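Long-range contacts in aeromonas extracellular serine protease (Aeromonas sobria, PDB 3WQB), which cleaves peptide bonds after paired basic residues, one of them lysine, and probably acts as a potent virulence factor that attacks host plasma proteins: residues R18-R23 against N58-H63; V72-V77 against N171-Q176; E473-M478 against L590-H595. The protein carries 1 engineered substitution. All blocks are in the same frame, centred on the assembly; numbering follows the deposited sequence.

Contact 1. Residues R18-R23 against N58-H63; sequences RSSTER and NLWWAH
Arg23 and Asn58 share one water molecule, which accepts a hydrogen bond from Arg23 NE at 2.7 Å and donates one to Asn58 OD1. The water lies at the edge of the Arg23 guanidinium, in its plane, and it is also in the plane of the Trp60 indole at its rim. Trp60 gives the largest buried area of any residue here. Its CG sits between the N and C branches of the backbone (chi1 63°), and its ring meets Arg23, Glu22 and Ser20. The Arg23 side chain crosses the indole at about a right angle and makes a CH-pi contact, with Arg23 CG 3.7 Å from the centroid of the Trp60 five-membered ring. Over the same face, Arg23 CA lies above the middle of the indole and the Glu22 carbonyl carbon nearer the rim. Ser20 CB approaches Trp60 CZ2 obliquely at 3.6 Å. A type I turn from Ser20 to Arg23 and an ST turn shape this stretch of backbone; in the latter Ser20 OG, also hydrogen-bonded to Asp15 O, accepts from Glu22 N at 3.0 Å. At the start of the loop segment, the Arg18 guanidinium lays one face over Asn58 CB, 3.6 Å from Arg18 NH1.

The polar ends are held from outside: Asp56 forms salt bridges with both Arg18 and Arg23, Arg18 NH2 bonds Thr370 OG1, Asp418 accepts from Asn58 ND2, and Trp60 NE1 is bonded to Gly17. The arginines thus offer aliphatic carbon or a guanidinium face, their charge probably balanced in part by the shared carboxylate of Asp56.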
loop_
_atom_site.group_PDB
_atom_site.type_symbol
_atom_site.label_atom_id
_atom_site.label_comp_id
_atom_site.label_asym_id
_atom_site.label_seq_id
_atom_site.Cartn_x
_atom_site.Cartn_y
_atom_site.Cartn_z
ATOM N N ARG A 18 24.136 12.560 -4.794
ATOM C CA ARG A 18 24.376 11.129 -4.622
ATOM C C ARG A 18 25.805 10.688 -4.925
ATOM O O ARG A 18 26.152 9.526 -4.676
ATOM C CB ARG A 18 23.414 10.333 -5.510
ATOM C CG ARG A 18 21.964 10.546 -5.156
ATOM C CD ARG A 18 21.027 9.822 -6.133
ATOM N NE ARG A 18 19.627 10.071 -5.760
ATOM C CZ ARG A 18 18.987 9.441 -4.773
ATOM N NH1 ARG A 18 19.597 8.490 -4.068
ATOM N NH2 ARG A 18 17.726 9.752 -4.498
ATOM N N SER A 19 26.613 11.596 -5.469
ATOM C CA SER A 19 28.017 11.303 -5.763
ATOM C C SER A 19 28.977 12.309 -5.126
ATOM O O SER A 19 30.133 12.415 -5.543
ATOM C CB SER A 19 28.244 11.238 -7.279
ATOM O OG SER A 19 28.003 12.495 -7.880
ATOM N N SER A 20 28.499 13.024 -4.109
ATOM C CA SER A 20 29.268 14.090 -3.470
ATOM C C SER A 20 30.554 13.586 -2.828
ATOM O O SER A 20 30.596 12.488 -2.272
ATOM C CB SER A 20 28.415 14.774 -2.406
ATOM O OG SER A 20 29.157 15.772 -1.726
ATOM N N THR A 21 31.599 14.401 -2.883
ATOM C CA THR A 21 32.830 14.111 -2.146
ATOM C C THR A 21 32.616 14.082 -0.625
ATOM O O THR A 21 33.433 13.519 0.118
ATOM C CB THR A 21 33.939 15.138 -2.461
ATOM O OG1 THR A 21 33.520 16.444 -2.043
ATOM C CG2 THR A 21 34.277 15.137 -3.955
ATOM N N GLU A 22 31.523 14.693 -0.168
ATOM C CA GLU A 22 31.206 14.782 1.257
ATOM C C GLU A 22 30.256 13.676 1.730
ATOM O O GLU A 22 29.796 13.686 2.871
ATOM C CB GLU A 22 30.617 16.163 1.595
ATOM C CG GLU A 22 31.608 17.319 1.412
ATOM C CD GLU A 22 32.763 17.299 2.408
ATOM O OE1 GLU A 22 32.690 16.578 3.425
ATOM O OE2 GLU A 22 33.751 18.024 2.166
ATOM N N ARG A 23 29.977 12.725 0.847
ATOM C CA ARG A 23 28.997 11.683 1.115
ATOM C C ARG A 23 29.552 10.585 2.030
ATOM O O ARG A 23 30.332 9.733 1.604
ATOM C CB ARG A 23 28.498 11.140 -0.228
ATOM C CG ARG A 23 27.476 10.050 -0.192
ATOM C CD ARG A 23 26.830 9.983 -1.547
ATOM N NE ARG A 23 26.075 8.753 -1.761
ATOM C CZ ARG A 23 26.596 7.617 -2.223
ATOM N NH1 ARG A 23 27.892 7.519 -2.509
ATOM N NH2 ARG A 23 25.814 6.561 -2.399
ATOM N N ASN A 58 19.554 8.903 -0.247
ATOM C CA ASN A 58 20.336 10.151 -0.238
ATOM C C ASN A 58 20.070 10.971 1.009
ATOM O O ASN A 58 19.585 12.105 0.947
ATOM C CB ASN A 58 20.165 10.988 -1.520
ATOM C CG ASN A 58 21.334 11.946 -1.737
ATOM O OD1 ASN A 58 22.490 11.594 -1.502
ATOM N ND2 ASN A 58 21.034 13.157 -2.166
ATOM N N LEU A 59 20.380 10.370 2.156
ATOM C CA LEU A 59 20.077 10.969 3.455
ATOM C C LEU A 59 21.341 11.325 4.232
ATOM O O LEU A 59 21.259 11.757 5.385
ATOM C CB LEU A 59 19.191 10.039 4.294
ATOM C CG LEU A 59 19.638 8.588 4.499
ATOM C CD1 LEU A 59 20.939 8.468 5.275
ATOM C CD2 LEU A 59 18.527 7.821 5.198
ATOM N N TRP A 60 22.504 11.180 3.599
ATOM C CA TRP A 60 23.770 11.389 4.310
ATOM C C TRP A 60 23.914 12.792 4.928
ATOM O O TRP A 60 24.500 12.940 5.995
ATOM C CB TRP A 60 24.952 11.048 3.407
ATOM C CG TRP A 60 25.088 11.914 2.192
ATOM C CD1 TRP A 60 24.625 11.648 0.936
ATOM C CD2 TRP A 60 25.751 13.185 2.119
ATOM N NE1 TRP A 60 24.954 12.678 0.083
ATOM C CE2 TRP A 60 25.642 13.634 0.785
ATOM C CE3 TRP A 60 26.415 13.992 3.057
ATOM C CZ2 TRP A 60 26.186 14.849 0.359
ATOM C CZ3 TRP A 60 26.950 15.208 2.631
ATOM C CH2 TRP A 60 26.826 15.624 1.297
ATOM N N TRP A 61 23.382 13.813 4.261
ATOM C CA TRP A 61 23.497 15.178 4.748
ATOM C C TRP A 61 22.578 15.402 5.934
ATOM O O TRP A 61 22.941 16.111 6.866
ATOM C CB TRP A 61 23.254 16.173 3.614
ATOM C CG TRP A 61 23.417 17.624 3.971
ATOM C CD1 TRP A 61 24.539 18.396 3.814
ATOM C CD2 TRP A 61 22.405 18.491 4.501
ATOM N NE1 TRP A 61 24.284 19.687 4.226
ATOM C CE2 TRP A 61 22.982 19.773 4.646
ATOM C CE3 TRP A 61 21.064 18.306 4.874
ATOM C CZ2 TRP A 61 22.269 20.864 5.159
ATOM C CZ3 TRP A 61 20.351 19.392 5.375
ATOM C CH2 TRP A 61 20.955 20.656 5.506
ATOM N N ALA A 62 21.395 14.784 5.927
ATOM C CA ALA A 62 20.571 14.770 7.133
ATOM C C ALA A 62 21.354 14.184 8.315
ATOM O O ALA A 62 21.437 14.792 9.382
ATOM C CB ALA A 62 19.281 14.010 6.906
ATOM N N HIS A 63 21.960 13.023 8.109
ATOM C CA HIS A 63 22.712 12.386 9.173
ATOM C C HIS A 63 23.911 13.217 9.628
ATOM O O HIS A 63 24.157 13.316 10.825
ATOM C CB HIS A 63 23.122 10.970 8.771
ATOM C CG HIS A 63 22.015 9.970 8.910
ATOM N ND1 HIS A 63 22.247 8.641 9.191
ATOM C CD2 HIS A 63 20.669 10.109 8.829
ATOM C CE1 HIS A 63 21.094 8.002 9.264
ATOM N NE2 HIS A 63 20.121 8.868 9.045
HETATM O O HOH W 1 23.396 9.054 -1.221
#

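Contact 2. Residues V72-V77 against N171-Q176; sequences VNVAVV and NRVFNQ
Val74, Ala75 and Val76 pair in parallel with Val173, Phe174 and Asn175, joining two neighbouring strands in the central parallel sheet of the subtilisin fold. The backbone bonds alternate along the pair: Ala75 N donates to Val173 O at 2.9 Å, Asn175 N to Ala75 O at 2.8 Å, and Val77 N to Asn175 O. At the entry, Asn73 O is gripped twice, by Arg172 N at 2.8 Å and by Val173 N at 3.2 Å, the first tilted 18° from the carbonyl plane and the second within it.

Apolar contacts divide between the faces. Val74 and Val173 run alongside each other in the same direction, with Val74 CG2 4.0 Å from Val173 CB; helices 115-124 and 335-352 pack on their side. On the other face Ala75 CB meets Phe174 CD2 at 3.7 Å, and the Phe174 ring stacks on Tyr212.

Polar side chains complete the pair. Asn175 shares the face of the valines, its OD1 bonded to Ser343, and its side chain is about 7 Å from that of Ala336, the engineered residue at a predicted charge-relay position. Asn171 ND2, bonded to Gln142 and Ser168, touches Ala75 CB at 3.6 Å.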
loop_
_atom_site.group_PDB
_atom_site.type_symbol
_atom_site.label_atom_id
_atom_site.label_comp_id
_atom_site.label_asym_id
_atom_site.label_seq_id
_atom_site.Cartn_x
_atom_site.Cartn_y
_atom_site.Cartn_z
ATOM N N VAL A 72 9.752 12.568 16.676
ATOM C CA VAL A 72 8.750 11.968 15.775
ATOM C C VAL A 72 8.301 10.581 16.224
ATOM O O VAL A 72 9.127 9.682 16.388
ATOM C CB VAL A 72 9.243 11.913 14.319
ATOM C CG1 VAL A 72 8.140 11.364 13.388
ATOM C CG2 VAL A 72 9.650 13.299 13.852
ATOM N N ASN A 73 6.991 10.424 16.421
ATOM C CA ASN A 73 6.397 9.167 16.875
ATOM C C ASN A 73 5.882 8.370 15.684
ATOM O O ASN A 73 5.084 8.879 14.887
ATOM C CB ASN A 73 5.250 9.424 17.857
ATOM C CG ASN A 73 5.719 9.995 19.181
ATOM O OD1 ASN A 73 6.858 9.775 19.613
ATOM N ND2 ASN A 73 4.826 10.727 19.844
ATOM N N VAL A 74 6.372 7.140 15.552
ATOM C CA VAL A 74 6.006 6.259 14.454
ATOM C C VAL A 74 5.312 5.006 14.986
ATOM O O VAL A 74 5.843 4.332 15.877
ATOM C CB VAL A 74 7.249 5.831 13.630
ATOM C CG1 VAL A 74 6.830 4.992 12.434
ATOM C CG2 VAL A 74 8.049 7.038 13.153
ATOM N N ALA A 75 4.140 4.687 14.429
ATOM C CA ALA A 75 3.441 3.431 14.731
ATOM C C ALA A 75 3.741 2.396 13.658
ATOM O O ALA A 75 3.563 2.660 12.467
ATOM C CB ALA A 75 1.943 3.654 14.811
ATOM N N VAL A 76 4.166 1.212 14.084
ATOM C CA VAL A 76 4.390 0.098 13.176
ATOM C C VAL A 76 3.245 -0.886 13.349
ATOM O O VAL A 76 3.158 -1.601 14.355
ATOM C CB VAL A 76 5.766 -0.549 13.428
ATOM C CG1 VAL A 76 5.974 -1.747 12.535
ATOM C CG2 VAL A 76 6.864 0.477 13.177
ATOM N N VAL A 77 2.336 -0.870 12.382
ATOM C CA VAL A 77 1.145 -1.714 12.400
ATOM C C VAL A 77 1.490 -2.928 11.537
ATOM O O VAL A 77 1.536 -2.855 10.316
ATOM C CB VAL A 77 -0.091 -0.937 11.890
ATOM C CG1 VAL A 77 -1.356 -1.786 11.995
ATOM C CG2 VAL A 77 -0.256 0.372 12.672
ATOM N N ASN A 171 0.813 9.582 17.194
ATOM C CA ASN A 171 1.828 9.282 16.191
ATOM C C ASN A 171 1.724 10.247 15.031
ATOM O O ASN A 171 0.621 10.648 14.647
ATOM C CB ASN A 171 1.695 7.853 15.686
ATOM C CG ASN A 171 2.090 6.857 16.727
ATOM O OD1 ASN A 171 3.263 6.762 17.090
ATOM N ND2 ASN A 171 1.110 6.125 17.248
ATOM N N ARG A 172 2.874 10.626 14.489
ATOM C CA ARG A 172 2.914 11.422 13.269
ATOM C C ARG A 172 3.195 10.598 12.007
ATOM O O ARG A 172 3.100 11.133 10.907
ATOM C CB ARG A 172 3.913 12.570 13.369
ATOM C CG ARG A 172 3.422 13.723 14.242
ATOM C CD ARG A 172 4.076 15.046 13.858
ATOM N NE ARG A 172 3.531 15.534 12.596
ATOM C CZ ARG A 172 4.110 16.431 11.799
ATOM N NH1 ARG A 172 5.284 16.980 12.112
ATOM N NH2 ARG A 172 3.503 16.769 10.660
ATOM N N VAL A 173 3.541 9.314 12.151
ATOM C CA VAL A 173 3.718 8.429 10.998
ATOM C C VAL A 173 3.061 7.099 11.337
ATOM O O VAL A 173 3.286 6.545 12.414
ATOM C CB VAL A 173 5.215 8.218 10.641
ATOM C CG1 VAL A 173 5.338 7.366 9.399
ATOM C CG2 VAL A 173 5.922 9.555 10.421
ATOM N N PHE A 174 2.244 6.593 10.420
ATOM C CA PHE A 174 1.677 5.241 10.544
ATOM C C PHE A 174 2.220 4.382 9.433
ATOM O O PHE A 174 1.900 4.594 8.262
ATOM C CB PHE A 174 0.147 5.274 10.506
ATOM C CG PHE A 174 -0.459 5.923 11.713
ATOM C CD1 PHE A 174 -0.703 7.290 11.741
ATOM C CD2 PHE A 174 -0.767 5.162 12.840
ATOM C CE1 PHE A 174 -1.251 7.893 12.885
ATOM C CE2 PHE A 174 -1.305 5.750 13.979
ATOM C CZ PHE A 174 -1.551 7.121 14.002
ATOM N N ASN A 175 3.078 3.441 9.811
ATOM C CA ASN A 175 3.706 2.547 8.853
ATOM C C ASN A 175 2.863 1.307 8.600
ATOM O O ASN A 175 2.590 0.551 9.527
ATOM C CB ASN A 175 5.092 2.144 9.360
ATOM C CG ASN A 175 5.867 1.356 8.334
ATOM O OD1 ASN A 175 6.708 1.916 7.631
ATOM N ND2 ASN A 175 5.581 0.058 8.228
ATOM N N GLN A 176 2.436 1.125 7.350
ATOM C CA GLN A 176 1.585 -0.006 6.967
ATOM C C GLN A 176 2.251 -0.845 5.877
ATOM O O GLN A 176 1.984 -0.674 4.672
ATOM C CB GLN A 176 0.231 0.475 6.477
ATOM C CG GLN A 176 -0.492 1.359 7.456
ATOM C CD GLN A 176 -1.628 2.043 6.767
ATOM O OE1 GLN A 176 -2.771 1.560 6.781
ATOM N NE2 GLN A 176 -1.308 3.130 6.064
HETATM O O HOH W 2 3.871 -2.117 9.032
#

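Contact 3. Residues E473-M478 against L590-H595; sequences EAVQVM and LRVLGH
Val477 CG2 meets Leu590 CD1 at 3.9 Å, the two side chains crossing obliquely, and Val475 CG1 approaches Val592 CG2 at 4.2 Å on the same face. Trp547 and Leu549 of strand 545-553, in the facing sheet of the P-domain beta sandwich, pack against this apolar layer. The two strands run antiparallel. Gln476 and Arg591 form a hydrogen-bonded pair, with Arg591 N giving a nearly straight bond to Gln476 O at 2.8 Å.

On the other face, the side chains of Gln476 and Arg591 extend as neighbours with a common heading, their amide and guanidinium planes 23° apart. A water joins their ends, donating to Gln476 OE1 and accepting from Arg591 NH1, while Gln476 NE2 bonds Ser251 O and Arg591 NE bonds Leu438 O. Leu593 CD1 packs against Gln476 OE1 at 3.6 Å.

A classic beta bulge follows, where Glu473 and Ala474 both face Leu593 and both donate to Leu593 O, Glu473 N at 2.8 Å and Ala474 N at 3.1 Å. Beyond it, His595 ND1 donates to Glu473 OE2 at 2.7 Å. The oxygen is met on its anti side, with ND1 21° out of the carboxylate plane, and it lies 9° out of the imidazole plane. Arg359 of helix 358-368 makes a salt bridge with this same OE2. With two such partners the buried Glu473 is probably ionised. Its salt bridge with Arg359 ties the P-domain strand pair to the subtilisin domain.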
loop_
_atom_site.group_PDB
_atom_site.type_symbol
_atom_site.label_atom_id
_atom_site.label_comp_id
_atom_site.label_asym_id
_atom_site.label_seq_id
_atom_site.Cartn_x
_atom_site.Cartn_y
_atom_site.Cartn_z
ATOM N N GLU A 473 -3.985 17.957 -6.673
ATOM C CA GLU A 473 -2.998 17.104 -6.017
ATOM C C GLU A 473 -3.224 15.672 -6.483
ATOM O O GLU A 473 -2.332 15.061 -7.080
ATOM C CB GLU A 473 -3.063 17.244 -4.493
ATOM C CG GLU A 473 -2.592 18.621 -4.017
ATOM C CD GLU A 473 -3.069 18.990 -2.625
ATOM O OE1 GLU A 473 -3.031 18.138 -1.709
ATOM O OE2 GLU A 473 -3.465 20.157 -2.444
ATOM N N ALA A 474 -4.423 15.136 -6.241
ATOM C CA ALA A 474 -4.737 13.786 -6.683
ATOM C C ALA A 474 -6.148 13.760 -7.222
ATOM O O ALA A 474 -6.958 14.652 -6.927
ATOM C CB ALA A 474 -4.581 12.788 -5.533
ATOM N N VAL A 475 -6.427 12.752 -8.041
ATOM C CA VAL A 475 -7.793 12.485 -8.478
ATOM C C VAL A 475 -8.193 11.062 -8.121
ATOM O O VAL A 475 -7.394 10.120 -8.264
ATOM C CB VAL A 475 -8.029 12.749 -10.005
ATOM C CG1 VAL A 475 -7.802 14.211 -10.343
ATOM C CG2 VAL A 475 -7.153 11.875 -10.870
ATOM N N GLN A 476 -9.430 10.915 -7.658
ATOM C CA GLN A 476 -10.036 9.616 -7.442
ATOM C C GLN A 476 -11.139 9.417 -8.453
ATOM O O GLN A 476 -11.852 10.364 -8.816
ATOM C CB GLN A 476 -10.621 9.504 -6.040
ATOM C CG GLN A 476 -9.586 9.544 -4.929
ATOM C CD GLN A 476 -10.221 9.699 -3.572
ATOM O OE1 GLN A 476 -11.084 10.557 -3.384
ATOM N NE2 GLN A 476 -9.784 8.890 -2.608
ATOM N N VAL A 477 -11.264 8.176 -8.904
ATOM C CA VAL A 477 -12.312 7.772 -9.829
ATOM C C VAL A 477 -12.966 6.508 -9.283
ATOM O O VAL A 477 -12.278 5.609 -8.782
ATOM C CB VAL A 477 -11.726 7.521 -11.251
ATOM C CG1 VAL A 477 -12.665 6.756 -12.146
ATOM C CG2 VAL A 477 -11.356 8.829 -11.918
ATOM N N MET A 478 -14.292 6.441 -9.355
ATOM C CA MET A 478 -14.994 5.174 -9.143
ATOM C C MET A 478 -15.588 4.758 -10.470
ATOM O O MET A 478 -16.062 5.610 -11.221
ATOM C CB MET A 478 -16.088 5.307 -8.088
ATOM C CG MET A 478 -15.531 5.488 -6.690
ATOM S SD MET A 478 -16.830 5.515 -5.451
ATOM C CE MET A 478 -17.728 7.011 -5.871
ATOM N N LEU A 590 -15.961 11.154 -10.467
ATOM C CA LEU A 590 -14.677 11.836 -10.374
ATOM C C LEU A 590 -14.625 12.724 -9.145
ATOM O O LEU A 590 -15.543 13.516 -8.907
ATOM C CB LEU A 590 -14.438 12.691 -11.633
ATOM C CG LEU A 590 -13.172 13.545 -11.685
ATOM C CD1 LEU A 590 -11.906 12.682 -11.667
ATOM C CD2 LEU A 590 -13.187 14.430 -12.917
ATOM N N ARG A 591 -13.548 12.584 -8.377
ATOM C CA ARG A 591 -13.276 13.488 -7.274
ATOM C C ARG A 591 -11.902 14.108 -7.430
ATOM O O ARG A 591 -10.888 13.404 -7.508
ATOM C CB ARG A 591 -13.393 12.797 -5.912
ATOM C CG ARG A 591 -13.261 13.792 -4.776
ATOM C CD ARG A 591 -13.649 13.197 -3.462
ATOM N NE ARG A 591 -14.369 14.189 -2.678
ATOM C CZ ARG A 591 -14.847 13.988 -1.458
ATOM N NH1 ARG A 591 -14.672 12.818 -0.859
ATOM N NH2 ARG A 591 -15.500 14.968 -0.838
ATOM N N VAL A 592 -11.868 15.433 -7.490
ATOM C CA VAL A 592 -10.602 16.150 -7.519
ATOM C C VAL A 592 -10.229 16.617 -6.101
ATOM O O VAL A 592 -11.037 17.245 -5.412
ATOM C CB VAL A 592 -10.666 17.345 -8.492
ATOM C CG1 VAL A 592 -9.328 18.048 -8.549
ATOM C CG2 VAL A 592 -11.047 16.881 -9.892
ATOM N N LEU A 593 -9.007 16.287 -5.676
ATOM C CA LEU A 593 -8.453 16.733 -4.395
ATOM C C LEU A 593 -7.310 17.692 -4.699
ATOM O O LEU A 593 -6.404 17.361 -5.459
ATOM C CB LEU A 593 -7.936 15.532 -3.594
ATOM C CG LEU A 593 -8.971 14.465 -3.242
ATOM C CD1 LEU A 593 -9.040 13.388 -4.299
ATOM C CD2 LEU A 593 -8.599 13.865 -1.898
ATOM N N GLY A 594 -7.363 18.896 -4.144
ATOM C CA GLY A 594 -6.325 19.858 -4.437
ATOM C C GLY A 594 -6.441 21.077 -3.561
ATOM O O GLY A 594 -6.860 20.993 -2.413
ATOM N N HIS A 595 -6.047 22.220 -4.103
ATOM C CA HIS A 595 -6.083 23.448 -3.325
ATOM C C HIS A 595 -6.293 24.652 -4.220
ATOM O O HIS A 595 -6.087 24.596 -5.436
ATOM C CB HIS A 595 -4.804 23.601 -2.487
ATOM C CG HIS A 595 -3.552 23.656 -3.301
ATOM N ND1 HIS A 595 -2.839 22.527 -3.650
ATOM C CD2 HIS A 595 -2.894 24.703 -3.854
ATOM C CE1 HIS A 595 -1.795 22.877 -4.381
ATOM N NE2 HIS A 595 -1.802 24.192 -4.514
HETATM O O HOH W 3 -12.920 10.667 -1.363
#

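From the N terminus, contact 1 comes first: it closes a loop of 34 intervening residues without helix or strand and ties the N-terminal region to the start of helix 60-64. Strand 73-77 follows that helix and opens contact 2, which spans 93 residues, including helices 115-124 and 155-164 and strand 140-144, before strand 173-179 returns beside it. Contact 3 bridges 111 residues, many of them strand, to bring strand 583-595, the last of the chain, back beside strand 471-482 within the P-domain. The three run in series, none nested in or crossing another. Their centres stand about 26 Å (1 and 2), 25 Å (2 and 3) and 36 Å (1 and 3) apart, and none touches another.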